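PDB 5EDF: FrpC operon protein from Neisseria meningitidis, which binds the iron-regulated RTX protein FrpC and is thought to take part in adhesion, although its precise function remains unknown. Local coordinates for residues Pro11-Gly14 / Phe15-Thr18; Phe87-Phe90 / Leu91-Leu95; Gly115-Leu118 / Leu119-Val123. All blocks are in the same frame, centred on the assembly; numbering follows the deposited sequence.

Interaction 1: Pro11-Gly14 / Phe15-Thr18; sequences PMTG and FEHT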
loop_
_atom_site.group_PDB
_atom_site.type_symbol
_atom_site.label_atom_id
_atom_site.label_comp_id
_atom_site.label_asym_id
_atom_site.label_seq_id
_atom_site.Cartn_x
_atom_site.Cartn_y
_atom_site.Cartn_z
ATOM N N PRO A 11 -13.431 -15.490 6.531
ATOM C CA PRO A 11 -12.779 -15.219 7.800
ATOM C C PRO A 11 -13.656 -14.540 8.859
ATOM O O PRO A 11 -14.555 -13.759 8.526
ATOM C CB PRO A 11 -11.600 -14.280 7.430
ATOM C CG PRO A 11 -11.480 -14.338 5.948
ATOM C CD PRO A 11 -12.837 -14.719 5.429
HETATM N N MSE A 12 -13.392 -14.865 10.132
HETATM C CA MSE A 12 -13.896 -14.046 11.220
HETATM C C MSE A 12 -12.892 -12.960 11.621
HETATM O O MSE A 12 -13.259 -11.798 11.753
HETATM C CB MSE A 12 -14.325 -14.879 12.437
HETATM C CG MSE A 12 -14.840 -14.022 13.566
HETATM SE SE MSE A 12 -15.244 -15.068 15.119
HETATM C CE MSE A 12 -13.546 -15.775 15.557
ATOM N N THR A 13 -11.636 -13.342 11.822
ATOM C CA THR A 13 -10.573 -12.414 12.138
ATOM C C THR A 13 -9.648 -12.135 10.944
ATOM O O THR A 13 -8.985 -11.084 10.933
ATOM C CB THR A 13 -9.657 -12.955 13.235
ATOM O OG1 THR A 13 -8.939 -14.092 12.736
ATOM C CG2 THR A 13 -10.446 -13.330 14.495
ATOM N N GLY A 14 -9.542 -13.057 10.006
ATOM C CA GLY A 14 -8.569 -12.954 8.896
ATOM C C GLY A 14 -7.289 -13.709 9.118
ATOM O O GLY A 14 -6.494 -13.826 8.194
ATOM N N PHE A 15 -7.104 -14.260 10.305
ATOM C CA PHE A 15 -5.868 -14.959 10.674
ATOM C C PHE A 15 -6.020 -16.468 10.829
ATOM O O PHE A 15 -5.063 -17.151 11.160
ATOM C CB PHE A 15 -5.305 -14.341 11.974
ATOM C CG PHE A 15 -4.911 -12.901 11.818
ATOM C CD1 PHE A 15 -3.691 -12.569 11.219
ATOM C CD2 PHE A 15 -5.775 -11.883 12.152
ATOM C CE1 PHE A 15 -3.342 -11.220 11.038
ATOM C CE2 PHE A 15 -5.419 -10.549 11.943
ATOM C CZ PHE A 15 -4.222 -10.244 11.383
ATOM N N GLU A 16 -7.210 -17.004 10.531
ATOM C CA GLU A 16 -7.472 -18.408 10.799
ATOM C C GLU A 16 -6.707 -19.347 9.894
ATOM O O GLU A 16 -6.518 -20.492 10.245
ATOM C CB GLU A 16 -8.963 -18.704 10.631
ATOM C CG GLU A 16 -9.876 -17.987 11.580
ATOM C CD GLU A 16 -10.395 -16.631 11.105
ATOM O OE1 GLU A 16 -9.852 -15.993 10.169
ATOM O OE2 GLU A 16 -11.400 -16.177 11.682
ATOM N N HIS A 17 -6.350 -18.875 8.705
ATOM C CA HIS A 17 -5.614 -19.626 7.728
ATOM C C HIS A 17 -4.601 -18.739 7.087
ATOM O O HIS A 17 -4.739 -17.499 7.128
ATOM C CB HIS A 17 -6.554 -20.116 6.618
ATOM C CG HIS A 17 -7.531 -21.116 7.092
ATOM N ND1 HIS A 17 -7.162 -22.426 7.293
ATOM C CD2 HIS A 17 -8.830 -21.012 7.433
ATOM C CE1 HIS A 17 -8.215 -23.096 7.730
ATOM N NE2 HIS A 17 -9.243 -22.271 7.818
ATOM N N THR A 18 -3.577 -19.356 6.539
ATOM C CA THR A 18 -2.594 -18.677 5.718
ATOM C C THR A 18 -2.553 -19.332 4.344
ATOM O O THR A 18 -2.966 -20.487 4.162
ATOM C CB THR A 18 -1.221 -18.720 6.337
ATOM O OG1 THR A 18 -0.812 -20.088 6.473
ATOM C CG2 THR A 18 -1.164 -18.058 7.737
#

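Interaction 2: Phe87-Phe90 / Leu91-Leu95; sequences FIQF and LRDGL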
loop_
_atom_site.group_PDB
_atom_site.type_symbol
_atom_site.label_atom_id
_atom_site.label_comp_id
_atom_site.label_asym_id
_atom_site.label_seq_id
_atom_site.Cartn_x
_atom_site.Cartn_y
_atom_site.Cartn_z
ATOM N N PHE A 87 -15.177 -4.408 2.615
ATOM C CA PHE A 87 -14.653 -5.325 1.595
ATOM C C PHE A 87 -15.689 -5.744 0.567
ATOM O O PHE A 87 -15.363 -5.879 -0.615
ATOM C CB PHE A 87 -14.025 -6.559 2.237
ATOM C CG PHE A 87 -12.668 -6.307 2.817
ATOM C CD1 PHE A 87 -11.556 -6.367 2.001
ATOM C CD2 PHE A 87 -12.471 -6.011 4.167
ATOM C CE1 PHE A 87 -10.288 -6.163 2.512
ATOM C CE2 PHE A 87 -11.189 -5.781 4.671
ATOM C CZ PHE A 87 -10.116 -5.854 3.880
ATOM N N ILE A 88 -16.936 -5.954 0.986
ATOM C CA ILE A 88 -17.976 -6.324 0.030
ATOM C C ILE A 88 -18.195 -5.197 -0.984
ATOM O O ILE A 88 -18.306 -5.443 -2.177
ATOM C CB ILE A 88 -19.298 -6.663 0.740
ATOM C CG1 ILE A 88 -19.135 -7.998 1.455
ATOM C CG2 ILE A 88 -20.437 -6.716 -0.253
ATOM C CD1 ILE A 88 -20.167 -8.295 2.453
ATOM N N GLN A 89 -18.272 -3.962 -0.510
ATOM C CA GLN A 89 -18.353 -2.827 -1.400
ATOM C C GLN A 89 -17.152 -2.748 -2.353
ATOM O O GLN A 89 -17.283 -2.528 -3.556
ATOM C CB GLN A 89 -18.528 -1.543 -0.590
ATOM C CG GLN A 89 -18.660 -0.281 -1.441
ATOM C CD GLN A 89 -19.966 -0.219 -2.167
ATOM O OE1 GLN A 89 -21.021 -0.090 -1.536
ATOM N NE2 GLN A 89 -19.918 -0.304 -3.504
ATOM N N PHE A 90 -15.967 -2.919 -1.796
ATOM C CA PHE A 90 -14.731 -2.918 -2.571
ATOM C C PHE A 90 -14.760 -3.977 -3.664
ATOM O O PHE A 90 -14.382 -3.716 -4.794
ATOM C CB PHE A 90 -13.584 -3.154 -1.581
ATOM C CG PHE A 90 -12.296 -3.602 -2.205
ATOM C CD1 PHE A 90 -11.469 -2.712 -2.817
ATOM C CD2 PHE A 90 -11.921 -4.935 -2.132
ATOM C CE1 PHE A 90 -10.270 -3.152 -3.375
ATOM C CE2 PHE A 90 -10.723 -5.359 -2.694
ATOM C CZ PHE A 90 -9.924 -4.469 -3.308
ATOM N N LEU A 91 -15.232 -5.160 -3.331
ATOM C CA LEU A 91 -15.285 -6.219 -4.331
ATOM C C LEU A 91 -16.325 -5.957 -5.437
ATOM O O LEU A 91 -16.174 -6.430 -6.566
ATOM C CB LEU A 91 -15.493 -7.578 -3.668
ATOM C CG LEU A 91 -14.326 -8.107 -2.833
ATOM C CD1 LEU A 91 -14.730 -9.367 -2.086
ATOM C CD2 LEU A 91 -13.141 -8.386 -3.751
ATOM N N ARG A 92 -17.332 -5.149 -5.142
ATOM C CA ARG A 92 -18.315 -4.789 -6.146
ATOM C C ARG A 92 -17.832 -3.743 -7.130
ATOM O O ARG A 92 -17.964 -3.929 -8.327
ATOM C CB ARG A 92 -19.588 -4.298 -5.467
ATOM C CG ARG A 92 -20.268 -5.383 -4.692
ATOM C CD ARG A 92 -21.514 -4.914 -4.025
ATOM N NE ARG A 92 -22.156 -5.976 -3.248
ATOM C CZ ARG A 92 -22.958 -6.909 -3.752
ATOM N NH1 ARG A 92 -23.243 -6.939 -5.059
ATOM N NH2 ARG A 92 -23.490 -7.823 -2.944
ATOM N N ASP A 93 -17.295 -2.636 -6.636
ATOM C CA ASP A 93 -16.880 -1.556 -7.545
ATOM C C ASP A 93 -15.607 -0.811 -7.170
ATOM O O ASP A 93 -15.282 0.216 -7.778
ATOM C CB ASP A 93 -18.028 -0.565 -7.752
ATOM C CG ASP A 93 -18.434 0.157 -6.482
ATOM O OD1 ASP A 93 -17.774 -0.029 -5.455
ATOM O OD2 ASP A 93 -19.430 0.929 -6.523
ATOM N N GLY A 94 -14.885 -1.329 -6.192
ATOM C CA GLY A 94 -13.659 -0.696 -5.721
ATOM C C GLY A 94 -13.819 0.514 -4.810
ATOM O O GLY A 94 -12.811 0.997 -4.276
ATOM N N LEU A 95 -15.052 0.969 -4.581
ATOM C CA LEU A 95 -15.316 2.294 -3.993
ATOM C C LEU A 95 -15.563 2.235 -2.479
ATOM O O LEU A 95 -16.653 2.478 -1.976
ATOM C CB LEU A 95 -16.442 3.012 -4.720
ATOM C CG LEU A 95 -16.223 3.261 -6.219
ATOM C CD1 LEU A 95 -17.360 4.104 -6.730
ATOM C CD2 LEU A 95 -14.862 3.927 -6.542
#

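Interaction 3: Gly115-Leu118 / Leu119-Val123; sequences GERL and LTYGV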
loop_
_atom_site.group_PDB
_atom_site.type_symbol
_atom_site.label_atom_id
_atom_site.label_comp_id
_atom_site.label_asym_id
_atom_site.label_seq_id
_atom_site.Cartn_x
_atom_site.Cartn_y
_atom_site.Cartn_z
ATOM N N GLY A 115 16.388 12.858 -4.470
ATOM C CA GLY A 115 16.278 14.190 -3.910
ATOM C C GLY A 115 17.102 15.233 -4.636
ATOM O O GLY A 115 16.652 16.356 -4.854
ATOM N N GLU A 116 18.307 14.853 -5.048
ATOM C CA GLU A 116 19.165 15.724 -5.872
ATOM C C GLU A 116 18.459 16.098 -7.163
ATOM O O GLU A 116 18.509 17.245 -7.605
ATOM C CB GLU A 116 20.491 15.017 -6.177
ATOM C CG GLU A 116 21.365 14.823 -4.952
ATOM C CD GLU A 116 22.478 13.819 -5.153
ATOM O OE1 GLU A 116 23.193 13.910 -6.179
ATOM O OE2 GLU A 116 22.641 12.946 -4.268
ATOM N N ARG A 117 17.787 15.121 -7.770
ATOM C CA ARG A 117 17.083 15.355 -9.016
ATOM C C ARG A 117 15.968 16.357 -8.746
ATOM O O ARG A 117 15.771 17.328 -9.487
ATOM C CB ARG A 117 16.520 14.051 -9.570
ATOM C CG ARG A 117 15.669 14.149 -10.848
ATOM C CD ARG A 117 15.090 12.758 -11.226
ATOM N NE ARG A 117 14.020 12.828 -12.232
ATOM C CZ ARG A 117 13.165 11.843 -12.525
ATOM N NH1 ARG A 117 13.226 10.670 -11.895
ATOM N NH2 ARG A 117 12.227 12.033 -13.452
ATOM N N LEU A 118 15.216 16.140 -7.678
ATOM C CA LEU A 118 14.132 17.059 -7.330
ATOM C C LEU A 118 14.653 18.487 -7.178
ATOM O O LEU A 118 14.029 19.410 -7.679
ATOM C CB LEU A 118 13.442 16.629 -6.042
ATOM C CG LEU A 118 12.594 15.385 -6.092
ATOM C CD1 LEU A 118 12.023 15.018 -4.737
ATOM C CD2 LEU A 118 11.446 15.540 -7.109
ATOM N N LEU A 119 15.779 18.678 -6.496
ATOM C CA LEU A 119 16.327 20.001 -6.352
ATOM C C LEU A 119 16.654 20.640 -7.707
ATOM O O LEU A 119 16.393 21.835 -7.900
ATOM C CB LEU A 119 17.526 19.951 -5.429
ATOM C CG LEU A 119 17.236 19.540 -3.990
ATOM C CD1 LEU A 119 18.533 19.253 -3.244
ATOM C CD2 LEU A 119 16.419 20.587 -3.264
ATOM N N THR A 120 17.199 19.847 -8.636
ATOM C CA THR A 120 17.545 20.385 -9.962
ATOM C C THR A 120 16.284 20.837 -10.708
ATOM O O THR A 120 16.352 21.723 -11.550
ATOM C CB THR A 120 18.383 19.422 -10.849
ATOM O OG1 THR A 120 17.605 18.304 -11.299
ATOM C CG2 THR A 120 19.621 18.911 -10.130
ATOM N N TYR A 121 15.145 20.261 -10.357
ATOM C CA TYR A 121 13.878 20.565 -10.987
ATOM C C TYR A 121 13.167 21.765 -10.371
ATOM O O TYR A 121 12.144 22.191 -10.903
ATOM C CB TYR A 121 12.941 19.350 -10.923
ATOM C CG TYR A 121 13.241 18.192 -11.818
ATOM C CD1 TYR A 121 14.354 18.179 -12.660
ATOM C CD2 TYR A 121 12.385 17.087 -11.844
ATOM C CE1 TYR A 121 14.606 17.105 -13.503
ATOM C CE2 TYR A 121 12.623 16.035 -12.667
ATOM C CZ TYR A 121 13.732 16.038 -13.505
ATOM O OH TYR A 121 13.947 14.949 -14.327
ATOM N N GLY A 122 13.694 22.339 -9.278
ATOM C CA GLY A 122 13.021 23.450 -8.615
ATOM C C GLY A 122 12.060 23.049 -7.520
ATOM O O GLY A 122 11.311 23.892 -7.031
ATOM N N VAL A 123 12.102 21.789 -7.111
ATOM C CA VAL A 123 11.352 21.302 -5.947
ATOM C C VAL A 123 12.245 21.577 -4.746
ATOM O O VAL A 123 13.486 21.548 -4.848
ATOM C CB VAL A 123 11.058 19.832 -6.108
ATOM C CG1 VAL A 123 10.322 19.260 -4.898
ATOM C CG2 VAL A 123 10.236 19.619 -7.401
#

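Interaction 1: Pro11-Gly14 / Phe15-Thr18
E16 OE2 is gripped by two backbone amides in a row. M12 N donates to E16 OE2 at 2.8 Å along a bent path, with an N-H...O angle of 136°. T13 N donates to E16 OE2 at 2.8 Å and is much straighter, at 167°. The two amides reach OE2 from opposite faces of the carboxylate plane, both on the syn side. The other carboxylate oxygen is used as well: G14 N donates to E16 OE1 at 3.0 Å, again from the syn side. Three successive N-H groups thus point at one carboxylate and hold it from turning. They would probably favour its charged form. The bend of the E16 chain at chi2 (90°) folds the acid back over the turn that precedes it. This turn lies in the loop that leads into strand 18-23. Within it T13 OG1 accepts from F15 N at 3.1 Å, a nearly straight bond and an ST turn in form. The first torsion of T13 turns OG1 forward onto that amide. G14 has positive phi, with backbone angles that suit a residue without a side chain. The F15 ring lies obliquely against the same backbone, with F15 CD2 3.5 Å from T13 O. Beyond the turn, F15 also rests on P31 and P78, while E16 touches Y32.

Interaction 2: Phe87-Phe90 / Leu91-Leu95
The C-terminal end of helix 84-93 is the site of this contact, and an Asx turn carries the chain out of it. D93 OD1 is the shared acceptor. L95 N, two residues on, donates to D93 OD1 at 3.0 Å and closes the turn. Q89 NE2 donates to D93 OD1 at 2.9 Å from one helical turn back. The two donors come from opposite faces of the carboxylate plane, each well above it. On the glutamine side the oxygen lies close to the amide plane, while amide and carboxylate planes are turned 35° from each other. Q89 reaches this place by a bend at chi2 (71°), which folds its amide back toward the helix end. Q89 CG also lies 3.5 Å from L95 O. The two bonds on OD1 limit the rotation of the D93 side chain.

The backbone keeps helical bonds up to this point. L91 N donates to F87 O, and D93 N to Q89 O. G94 N then donates to F90 O at 2.8 Å, although G94 itself has already turned to positive phi. On another side of the helix, the F90 ring and the L91 side chain meet at a slant, F90 CD2 lying 4.0 Å from L91 CD2. The F90 ring continues onto V98 and D100 of strand 98-105 and S64 of strand 61-70, so this face packs on the large sheet. In the conformer given, I88 runs alongside R92, and I88 CG2 meets R92 NE at 3.5 Å, at the edge of the guanidinium. With G94 at positive phi, the helix thus ends in an Asx turn, D93 OD1 to L95 N, at the C-terminus of helix 84-93 and ahead of strand 98-105.

Interaction 3: Gly115-Leu118 / Leu119-Val123
R117 lies across one face of the Y121 ring, and its guanidinium stands almost perpendicular to that ring, the planes being 89° apart. The methylene CG makes the contact with the face. R117 CG lies 4.1 Å from the centroid of the Y121 ring, nearer one side of the ring than its middle, in a CH-pi contact. Further out, R117 NE donates to Y121 OH at 3.0 Å, fairly straight at 158°. The hydroxyl lies near the guanidinium plane, at its edge. R117 can do both because its chain runs extended from CG to NE, with CG anti to the backbone N (chi1 176°). It therefore passes over the ring before it arrives at the hydroxyl.

R117 O lies over a face of the same ring, 3.5 Å from Y121 CG. R117 O also accepts from T120 OG1 at 2.8 Å. That hydroxyl meets it in the carbonyl plane, on a lone pair, while Y121 N adds only a weak bond. The T120 side chain thus folds back on its own helix.

On the buried side L118 CB and V123 CB touch, 4.0 Å apart. L118 O accepts from V123 N at 3.1 Å, and Y121 N adds a weak bond to it. L118 and V123 both continue onto Y136 of strand 133-138, and L118 also onto Y152 and I154 of strand 150-155. One side of the helix end is thus laid on the sheet, while Y121 and R117 lie near the surface. G122 has positive phi. With its two defining bonds, V123 N to L118 O and G122 N to L119 O, and the apolar contact of L118 with V123, this is a Schellman motif at the C-terminus of helix 114-120.

Overall arrangement
From the N terminus the three contacts come in series along the chain. None nests in or crosses another. Each closes a short local turn. Interaction 1 shapes the loop before strand 18-23, in the small mixed sheet. Interaction 2 ends helix 84-93 and sends the chain toward strand 98-105 of the large antiparallel sheet. Interaction 3 ends helix 114-120 just before the outermost strand 124-126 of that same sheet. Interactions 1 and 2 have centres about 20 Å apart and do not touch. Interaction 3 lies on the opposite side of the chain's centre, about 45 Å from interaction 1 and 39 Å from interaction 2, centre to centre.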